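Local coordinates for membrane lipoprotein family protein (Aeropyrum pernix, PDB 4PEV), which probably serves as the solute-binding component of an ABC transporter of the BMP lipoprotein family, and binds adenosine, at residues E183-G188 against G247-Y252; G204-V209 against V220-T225; A170-N175 against K371-D376. All blocks are in the same frame, centred on the assembly; numbering follows the deposited sequence. Where two conformers were deposited one is given.

Contact 1 (E183-G188 against G247-Y252); sequences EEAKAG and GVRVFY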
loop_
_atom_site.group_PDB
_atom_site.type_symbol
_atom_site.label_atom_id
_atom_site.label_comp_id
_atom_site.label_asym_id
_atom_site.label_seq_id
_atom_site.Cartn_x
_atom_site.Cartn_y
_atom_site.Cartn_z
ATOM N N GLU C 183 -6.317 -10.794 27.702
ATOM C CA GLU C 183 -7.309 -11.232 26.752
ATOM C C GLU C 183 -6.645 -11.315 25.391
ATOM O O GLU C 183 -5.725 -10.564 25.088
ATOM C CB GLU C 183 -8.521 -10.294 26.748
ATOM C CG GLU C 183 -9.827 -11.009 26.404
ATOM C CD GLU C 183 -10.196 -12.156 27.365
ATOM O OE1 GLU C 183 -9.831 -12.111 28.564
ATOM O OE2 GLU C 183 -10.864 -13.117 26.914
ATOM N N GLU C 184 -7.126 -12.241 24.580
ATOM C CA GLU C 184 -6.427 -12.631 23.368
ATOM C C GLU C 184 -6.651 -11.635 22.214
ATOM O O GLU C 184 -7.756 -11.125 22.011
ATOM C CB GLU C 184 -6.777 -14.092 23.031
ATOM C CG GLU C 184 -6.676 -14.501 21.579
ATOM C CD GLU C 184 -8.043 -14.549 20.940
ATOM O OE1 GLU C 184 -8.397 -13.585 20.234
ATOM O OE2 GLU C 184 -8.774 -15.539 21.178
ATOM N N ALA C 185 -5.563 -11.344 21.497
ATOM C CA ALA C 185 -5.510 -10.285 20.497
ATOM C C ALA C 185 -4.823 -10.805 19.268
ATOM O O ALA C 185 -3.650 -11.151 19.328
ATOM C CB ALA C 185 -4.733 -9.091 21.023
ATOM N N LYS C 186 -5.538 -10.826 18.145
ATOM C CA LYS C 186 -4.949 -11.237 16.873
ATOM C C LYS C 186 -4.555 -10.062 15.976
ATOM O O LYS C 186 -5.039 -8.936 16.141
ATOM C CB LYS C 186 -5.909 -12.137 16.127
ATOM C CG LYS C 186 -6.411 -13.280 16.975
ATOM C CD LYS C 186 -7.343 -14.156 16.176
ATOM C CE LYS C 186 -8.179 -15.015 17.090
ATOM N NZ LYS C 186 -9.076 -15.851 16.260
ATOM N N ALA C 187 -3.653 -10.342 15.039
ATOM C CA ALA C 187 -3.322 -9.409 13.978
ATOM C C ALA C 187 -4.330 -9.620 12.860
ATOM O O ALA C 187 -5.016 -10.635 12.823
ATOM C CB ALA C 187 -1.907 -9.639 13.475
ATOM N N GLY C 188 -4.441 -8.656 11.962
ATOM C CA GLY C 188 -5.471 -8.725 10.948
ATOM C C GLY C 188 -5.178 -7.829 9.782
ATOM O O GLY C 188 -4.244 -7.033 9.820
ATOM N N GLY C 247 -11.715 -11.472 17.874
ATOM C CA GLY C 247 -10.481 -11.172 18.601
ATOM C C GLY C 247 -9.364 -10.439 17.866
ATOM O O GLY C 247 -8.255 -10.311 18.410
ATOM N N VAL C 248 -9.616 -9.947 16.650
ATOM C CA VAL C 248 -8.592 -9.167 15.953
ATOM C C VAL C 248 -8.490 -7.820 16.639
ATOM O O VAL C 248 -9.498 -7.165 16.868
ATOM C CB VAL C 248 -8.899 -8.933 14.470
ATOM C CG1 VAL C 248 -7.785 -8.114 13.832
ATOM C CG2 VAL C 248 -9.042 -10.252 13.733
ATOM N N ARG C 249 -7.268 -7.422 16.972
ATOM C CA ARG C 249 -7.021 -6.169 17.680
ATOM C C ARG C 249 -6.038 -5.231 16.966
ATOM O O ARG C 249 -5.946 -4.053 17.303
ATOM C CB ARG C 249 -6.514 -6.482 19.088
ATOM C CG ARG C 249 -7.578 -7.068 20.006
ATOM C CD ARG C 249 -8.569 -6.012 20.466
ATOM N NE ARG C 249 -9.423 -6.505 21.545
ATOM C CZ ARG C 249 -9.150 -6.377 22.835
ATOM N NH1 ARG C 249 -8.045 -5.774 23.219
ATOM N NH2 ARG C 249 -9.991 -6.858 23.731
ATOM N N VAL C 250 -5.305 -5.748 15.990
ATOM C CA VAL C 250 -4.402 -4.947 15.204
ATOM C C VAL C 250 -4.774 -5.126 13.746
ATOM O O VAL C 250 -4.847 -6.257 13.255
ATOM C CB VAL C 250 -2.966 -5.394 15.421
ATOM C CG1 VAL C 250 -2.012 -4.464 14.681
ATOM C CG2 VAL C 250 -2.665 -5.432 16.916
ATOM N N PHE C 251 -4.978 -4.004 13.060
ATOM C CA PHE C 251 -5.668 -3.971 11.779
ATOM C C PHE C 251 -4.872 -3.294 10.680
ATOM O O PHE C 251 -4.857 -2.064 10.613
ATOM C CB PHE C 251 -6.952 -3.182 11.937
ATOM C CG PHE C 251 -8.052 -3.948 12.560
ATOM C CD1 PHE C 251 -8.211 -3.951 13.923
ATOM C CD2 PHE C 251 -8.933 -4.653 11.772
ATOM C CE1 PHE C 251 -9.241 -4.641 14.508
ATOM C CE2 PHE C 251 -9.960 -5.364 12.341
ATOM C CZ PHE C 251 -10.118 -5.358 13.720
ATOM N N TYR C 252 -4.267 -4.086 9.793
ATOM C CA TYR C 252 -3.505 -3.557 8.651
ATOM C C TYR C 252 -4.417 -3.212 7.486
ATOM O O TYR C 252 -5.150 -4.063 6.990
ATOM C CB TYR C 252 -2.482 -4.597 8.200
ATOM C CG TYR C 252 -1.480 -4.149 7.184
ATOM C CD1 TYR C 252 -1.117 -2.813 7.047
ATOM C CD2 TYR C 252 -0.832 -5.090 6.391
ATOM C CE1 TYR C 252 -0.161 -2.431 6.114
ATOM C CE2 TYR C 252 0.134 -4.728 5.460
ATOM C CZ TYR C 252 0.465 -3.403 5.321
ATOM O OH TYR C 252 1.413 -3.056 4.391
#

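Contact 2 (G204-V209 against V220-T225); sequences GYLYGV and VEMVWT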
loop_
_atom_site.group_PDB
_atom_site.type_symbol
_atom_site.label_atom_id
_atom_site.label_comp_id
_atom_site.label_asym_id
_atom_site.label_seq_id
_atom_site.Cartn_x
_atom_site.Cartn_y
_atom_site.Cartn_z
ATOM N N GLY C 204 3.776 -11.252 2.552
ATOM C CA GLY C 204 4.760 -10.552 3.368
ATOM C C GLY C 204 4.279 -10.329 4.787
ATOM O O GLY C 204 5.063 -10.370 5.729
ATOM N N TYR C 205 2.982 -10.098 4.934
ATOM C CA TYR C 205 2.399 -9.788 6.220
ATOM C C TYR C 205 2.400 -11.029 7.095
ATOM O O TYR C 205 2.791 -10.961 8.249
ATOM C CB TYR C 205 0.982 -9.226 6.029
ATOM C CG TYR C 205 0.288 -8.748 7.291
ATOM C CD1 TYR C 205 0.880 -7.800 8.133
ATOM C CD2 TYR C 205 -0.978 -9.223 7.634
ATOM C CE1 TYR C 205 0.238 -7.346 9.282
ATOM C CE2 TYR C 205 -1.630 -8.772 8.781
ATOM C CZ TYR C 205 -1.016 -7.835 9.596
ATOM O OH TYR C 205 -1.664 -7.411 10.728
ATOM N N LEU C 206 1.960 -12.151 6.538
ATOM C CA LEU C 206 1.984 -13.438 7.238
ATOM C C LEU C 206 3.405 -13.872 7.545
ATOM O O LEU C 206 3.707 -14.339 8.643
ATOM C CB LEU C 206 1.329 -14.518 6.386
ATOM C CG LEU C 206 1.146 -15.911 6.996
ATOM C CD1 LEU C 206 0.427 -15.905 8.340
ATOM C CD2 LEU C 206 0.387 -16.773 6.003
ATOM N N TYR C 207 4.281 -13.716 6.565
ATOM C CA TYR C 207 5.683 -13.999 6.778
ATOM C C TYR C 207 6.159 -13.274 8.011
ATOM O O TYR C 207 6.739 -13.878 8.896
ATOM C CB TYR C 207 6.530 -13.576 5.577
ATOM C CG TYR C 207 7.995 -13.869 5.778
ATOM C CD1 TYR C 207 8.801 -12.971 6.448
ATOM C CD2 TYR C 207 8.568 -15.052 5.321
ATOM C CE1 TYR C 207 10.137 -13.225 6.653
ATOM C CE2 TYR C 207 9.919 -15.316 5.521
ATOM C CZ TYR C 207 10.690 -14.393 6.199
ATOM O OH TYR C 207 12.028 -14.593 6.423
ATOM N N GLY C 208 5.918 -11.971 8.052
ATOM C CA GLY C 208 6.385 -11.127 9.148
ATOM C C GLY C 208 5.833 -11.517 10.504
ATOM O O GLY C 208 6.512 -11.376 11.504
ATOM N N VAL C 209 4.599 -12.004 10.542
ATOM C CA VAL C 209 3.980 -12.431 11.803
ATOM C C VAL C 209 4.602 -13.739 12.276
ATOM O O VAL C 209 4.885 -13.892 13.463
ATOM C CB VAL C 209 2.444 -12.616 11.671
ATOM C CG1 VAL C 209 1.872 -13.379 12.865
ATOM C CG2 VAL C 209 1.749 -11.270 11.506
ATOM N N VAL C 220 0.893 -15.746 17.798
ATOM C CA VAL C 220 -0.047 -14.703 17.406
ATOM C C VAL C 220 -0.696 -15.114 16.102
ATOM O O VAL C 220 -0.001 -15.368 15.123
ATOM C CB VAL C 220 0.653 -13.339 17.180
ATOM C CG1 VAL C 220 -0.314 -12.325 16.579
ATOM C CG2 VAL C 220 1.267 -12.797 18.470
ATOM N N GLU C 221 -2.022 -15.159 16.079
ATOM C CA GLU C 221 -2.756 -15.531 14.872
ATOM C C GLU C 221 -3.031 -14.333 13.976
ATOM O O GLU C 221 -3.022 -13.199 14.445
ATOM C CB GLU C 221 -4.057 -16.192 15.251
ATOM C CG GLU C 221 -3.817 -17.461 16.030
ATOM C CD GLU C 221 -5.085 -18.252 16.259
ATOM O OE1 GLU C 221 -6.199 -17.688 16.117
ATOM O OE2 GLU C 221 -4.958 -19.449 16.591
HETATM N N MSE C 222 -3.259 -14.596 12.688
HETATM C CA MSE C 222 -3.491 -13.539 11.705
HETATM C C MSE C 222 -4.666 -13.878 10.829
HETATM O O MSE C 222 -4.776 -14.981 10.311
HETATM C CB MSE C 222 -2.262 -13.287 10.835
HETATM C CG MSE C 222 -2.346 -11.927 10.126
HETATM SE SE MSE C 222 -3.181 -11.993 8.316
HETATM C CE MSE C 222 -1.677 -12.823 7.346
ATOM N N VAL C 223 -5.554 -12.906 10.660
ATOM C CA VAL C 223 -6.765 -13.080 9.877
ATOM C C VAL C 223 -6.768 -12.072 8.754
ATOM O O VAL C 223 -6.735 -10.860 8.986
ATOM C CB VAL C 223 -8.020 -12.875 10.730
ATOM C CG1 VAL C 223 -9.282 -12.953 9.865
ATOM C CG2 VAL C 223 -8.028 -13.904 11.862
ATOM N N TRP C 224 -6.809 -12.590 7.536
ATOM C CA TRP C 224 -6.761 -11.784 6.338
ATOM C C TRP C 224 -8.081 -11.923 5.610
ATOM O O TRP C 224 -8.480 -13.029 5.282
ATOM C CB TRP C 224 -5.635 -12.278 5.462
ATOM C CG TRP C 224 -5.507 -11.561 4.198
ATOM C CD1 TRP C 224 -6.257 -11.736 3.076
ATOM C CD2 TRP C 224 -4.548 -10.555 3.890
ATOM N NE1 TRP C 224 -5.812 -10.909 2.078
ATOM C CE2 TRP C 224 -4.765 -10.167 2.552
ATOM C CE3 TRP C 224 -3.528 -9.939 4.618
ATOM C CZ2 TRP C 224 -4.003 -9.184 1.922
ATOM C CZ3 TRP C 224 -2.766 -8.969 3.992
ATOM C CH2 TRP C 224 -3.008 -8.601 2.650
ATOM N N THR C 225 -8.751 -10.800 5.366
ATOM C CA THR C 225 -10.024 -10.782 4.658
ATOM C C THR C 225 -10.000 -9.908 3.399
ATOM O O THR C 225 -9.830 -8.676 3.472
ATOM C CB THR C 225 -11.149 -10.289 5.581
ATOM O OG1 THR C 225 -11.062 -10.983 6.827
ATOM C CG2 THR C 225 -12.524 -10.533 4.944
#

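Contact 3 (A170-N175 against K371-D376); sequences AADIAN and KWISND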
loop_
_atom_site.group_PDB
_atom_site.type_symbol
_atom_site.label_atom_id
_atom_site.label_comp_id
_atom_site.label_asym_id
_atom_site.label_seq_id
_atom_site.Cartn_x
_atom_site.Cartn_y
_atom_site.Cartn_z
ATOM N N ALA C 170 2.868 -5.805 13.972
ATOM C CA ALA C 170 1.513 -6.077 14.393
ATOM C C ALA C 170 1.490 -7.289 15.304
ATOM O O ALA C 170 0.731 -7.341 16.255
ATOM C CB ALA C 170 0.627 -6.298 13.181
ATOM N N ALA C 171 2.326 -8.272 15.018
ATOM C CA ALA C 171 2.457 -9.405 15.919
ATOM C C ALA C 171 2.926 -8.933 17.279
ATOM O O ALA C 171 2.521 -9.478 18.299
ATOM C CB ALA C 171 3.432 -10.437 15.366
ATOM N N ASP C 172 3.776 -7.918 17.285
ATOM C CA ASP C 172 4.361 -7.425 18.518
ATOM C C ASP C 172 3.371 -6.613 19.310
ATOM O O ASP C 172 3.311 -6.731 20.532
ATOM C CB ASP C 172 5.595 -6.572 18.236
ATOM C CG ASP C 172 6.231 -6.040 19.501
ATOM O OD1 ASP C 172 6.700 -6.852 20.350
ATOM O OD2 ASP C 172 6.255 -4.795 19.643
ATOM N N ILE C 173 2.601 -5.785 18.619
ATOM C CA ILE C 173 1.583 -4.972 19.270
ATOM C C ILE C 173 0.496 -5.861 19.840
ATOM O O ILE C 173 -0.027 -5.587 20.910
ATOM C CB ILE C 173 0.952 -3.974 18.299
ATOM C CG1 ILE C 173 1.980 -2.926 17.881
ATOM C CG2 ILE C 173 -0.263 -3.302 18.927
ATOM C CD1 ILE C 173 1.486 -1.971 16.805
ATOM N N ALA C 174 0.166 -6.932 19.132
ATOM C CA ALA C 174 -0.857 -7.863 19.585
ATOM C C ALA C 174 -0.372 -8.662 20.795
ATOM O O ALA C 174 -1.117 -8.907 21.742
ATOM C CB ALA C 174 -1.233 -8.798 18.453
ATOM N N ASN C 175 0.887 -9.074 20.752
ATOM C CA ASN C 175 1.543 -9.661 21.908
ATOM C C ASN C 175 1.491 -8.762 23.146
ATOM O O ASN C 175 1.137 -9.218 24.238
ATOM C CB ASN C 175 2.998 -9.955 21.566
ATOM C CG ASN C 175 3.626 -10.962 22.497
ATOM O OD1 ASN C 175 2.930 -11.796 23.078
ATOM N ND2 ASN C 175 4.951 -10.906 22.630
ATOM N N LYS C 371 4.654 3.238 23.916
ATOM C CA LYS C 371 3.804 2.432 24.786
ATOM C C LYS C 371 3.520 1.025 24.299
ATOM O O LYS C 371 3.336 0.127 25.121
ATOM C CB LYS C 371 2.452 3.094 24.986
ATOM C CG LYS C 371 2.430 4.224 25.996
ATOM C CD LYS C 371 0.996 4.671 26.266
ATOM C CE LYS C 371 0.831 5.385 27.603
ATOM N NZ LYS C 371 1.185 6.829 27.507
ATOM N N TRP C 372 3.428 0.828 22.981
ATOM C CA TRP C 372 2.887 -0.431 22.439
ATOM C C TRP C 372 3.755 -1.175 21.439
ATOM O O TRP C 372 3.339 -2.211 20.926
ATOM C CB TRP C 372 1.517 -0.186 21.826
ATOM C CG TRP C 372 0.513 0.221 22.824
ATOM C CD1 TRP C 372 0.058 1.470 23.040
ATOM C CD2 TRP C 372 -0.166 -0.625 23.755
ATOM N NE1 TRP C 372 -0.876 1.471 24.045
ATOM C CE2 TRP C 372 -1.032 0.194 24.503
ATOM C CE3 TRP C 372 -0.134 -1.995 24.023
ATOM C CZ2 TRP C 372 -1.861 -0.305 25.517
ATOM C CZ3 TRP C 372 -0.950 -2.497 25.037
ATOM C CH2 TRP C 372 -1.805 -1.648 25.772
ATOM N N ILE C 373 4.950 -0.677 21.159
ATOM C CA ILE C 373 5.879 -1.415 20.316
ATOM C C ILE C 373 7.162 -1.629 21.118
ATOM O O ILE C 373 7.907 -0.699 21.353
ATOM C CB ILE C 373 6.155 -0.689 18.971
ATOM C CG1 ILE C 373 4.835 -0.221 18.314
ATOM C CG2 ILE C 373 6.931 -1.598 18.016
ATOM C CD1 ILE C 373 4.952 0.267 16.872
ATOM N N SER C 374 7.401 -2.864 21.543
ATOM C CA SER C 374 8.600 -3.212 22.314
ATOM C C SER C 374 9.879 -3.034 21.490
ATOM O O SER C 374 9.832 -2.946 20.250
ATOM C CB SER C 374 8.514 -4.667 22.805
ATOM O OG SER C 374 8.716 -5.597 21.741
ATOM N N ASN C 375 11.019 -2.994 22.184
ATOM C CA ASN C 375 12.332 -2.889 21.529
ATOM C C ASN C 375 12.692 -4.143 20.741
ATOM O O ASN C 375 13.475 -4.074 19.801
ATOM C CB ASN C 375 13.417 -2.589 22.562
ATOM C CG ASN C 375 13.326 -1.176 23.103
ATOM O OD1 ASN C 375 12.829 -0.268 22.439
ATOM N ND2 ASN C 375 13.817 -0.981 24.313
ATOM N N ASP C 376 12.129 -5.282 21.149
ATOM C CA ASP C 376 12.264 -6.536 20.418
ATOM C C ASP C 376 11.594 -6.434 19.066
ATOM O O ASP C 376 12.118 -6.951 18.084
ATOM C CB ASP C 376 11.633 -7.694 21.195
ATOM C CG ASP C 376 12.424 -8.075 22.438
ATOM O OD1 ASP C 376 13.675 -8.107 22.384
ATOM O OD2 ASP C 376 11.782 -8.348 23.477
#

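Contact 1 (E183-G188 against G247-Y252)
Lys186 and Val248 start a parallel pairing of strands 186-191 and 248-254 whose short axes lie 4.7 Å apart at 32°. The register slips by one residue at a beta bulge: the Lys186 O accepts both Arg249 N at 2.8 Å and Val250 N at 3.2 Å, so Arg249 is the extra residue. Lys186 N gives its hydrogen to Gly247 O, and further along Tyr252 N reaches Gly188 O at 2.9 Å from above the carbonyl plane. On one face, CG1 of Val248 lies 3.7 Å from Gly188 CA, where a side chain on Gly188 would collide with it; the same methyl sits over one face of the Phe251 ring, offset toward the rim. Arg249 lays its CG against Ala185 CB at 3.6 Å, while its NH1 is held by Ile275 O. Gly247, with positive phi, is the C-prime residue of the Schellman motif that ends helix 233-245, and turns the chain straight into the strand. The arrangement is that of two inner strands of the alpha/beta sheet in a periplasmic-binding-protein lobe; the Tyr252 side chain, bonded through OH to Gln281, lies about 7 Å from bound adenosine.

Contact 2 (G204-V209 against V220-T225)
Tyr205 and Met222, the latter deposited as selenomethionine, both hold CG anti to the backbone N (chi1 -175° and -162°), which turns each CG toward the other segment. The Met222 chain then bends at chi2 and again at chi3, laying its CG, SE and CE in turn against the helix. CG comes 3.5 Å from Tyr205 CE2, and SE stands 3.6 Å from Tyr205 CD2. With SE 4.7 Å from the ring centroid and approaching obliquely, this is a Met-aromatic contact. The terminal CE passes on to Leu206, 3.6 Å from its CB and 3.9 Å from its CD1, so Met222 bridges two consecutive helix residues. The same Tyr205 CD2 also lies at the edge of the Trp224 indole, near its plane and 4.0 Å from CE3. One turn along the helix from Tyr205, Val209 CG1 lies 3.5 Å from the carbonyl Val220 O, in the loop just before strand 222-226; the apolar contact there is Val209 CG1 to Val220 CG1, at 4.4 Å. An alanine in place of Tyr205 would probably leave the Met222 selenium and the Trp224 edge without their aromatic neighbour and open a gap between helix and sheet. The 204-209 part of helix 196-214 runs nearly antiparallel (174°) to residues 222-225, as the return leg of a beta-alpha-beta unit starting from strand 186-191. Helix 401-412 packs on Leu206, helix 159-181 meets Tyr205 and Val220, and the Trp224 ring stacks with His202.

Contact 3 (A170-N175 against K371-D376)
Asp172 of helix 159-181 takes hold of Ser374, the N-cap residue of helix 375-389, at the short joint where helix 358-372 gives way to the next helix. Its CG lies anti to the backbone N (chi1 180°), which carries the carboxylate out to the joint, and both oxygens are used. OD1 accepts the Ser374 hydroxyl at 2.8 Å on its syn side, 26° out of the carboxylate plane; OD2 accepts Ser374 N at 2.9 Å through its syn lone pair, with a bent N-H...O angle of 137°. Two bonds from one residue should limit rotation of the carboxylate about chi2. The hydroxyl of Ser374, with OG between the backbone N and the carbonyl carbon, does double duty: it donates to Asp172 and accepts from Gly377 N, the cap proper. Asp172 is thus a second-shell residue that positions the capping serine. Weaker bonds from Tyr212 OH to OD1 and from Asn176 ND2 to OD2 add to the carboxylate's partners, which probably help to stabilise its negative charge in a buried setting.

Beside this polar grip the two isoleucines pack. Ile173 and Ile373 both set CG1 anti to the carbonyl carbon, and their side chains cross obliquely, CG1 of one 4.0 Å from CG1 of the other and the two CD1 methyls 4.1 Å apart. Ile373 CG2 turns instead to the acid, 3.7 Å from Asp172 OD2. Trp372 joins in mainly through its backbone, its ring meeting Phe277 of the sheet. The contact thereby docks the joint of two late helices onto a helix that also packs on strand 248-254. Trp372 O accepts a hydrogen bond from Asn176 ND2 and lies 3.4 Å from Ile173 CG1.

The three contacts lie on the same side of the chain's centre. Contact 1 and contact 2, centres about 10 Å apart, share the sheet: strand 222-226 flanks strand 186-191, and Ala187 N probably bonds to Glu221 O at 3.0 Å. Tyr205 OH of contact 2 makes a weak hydrogen bond to Gly188 O of contact 1 and packs 3.5 Å from Ala170 CB of contact 3. Contact 3, centred about 12 Å from contact 1, presses its helix on the sheet, with Val250 CG1 3.5 Å from Ala170 CB. Trp224 of contact 2 has its side chain about 8 Å from the bound adenosine, whereas contact 3 lies away from the pocket.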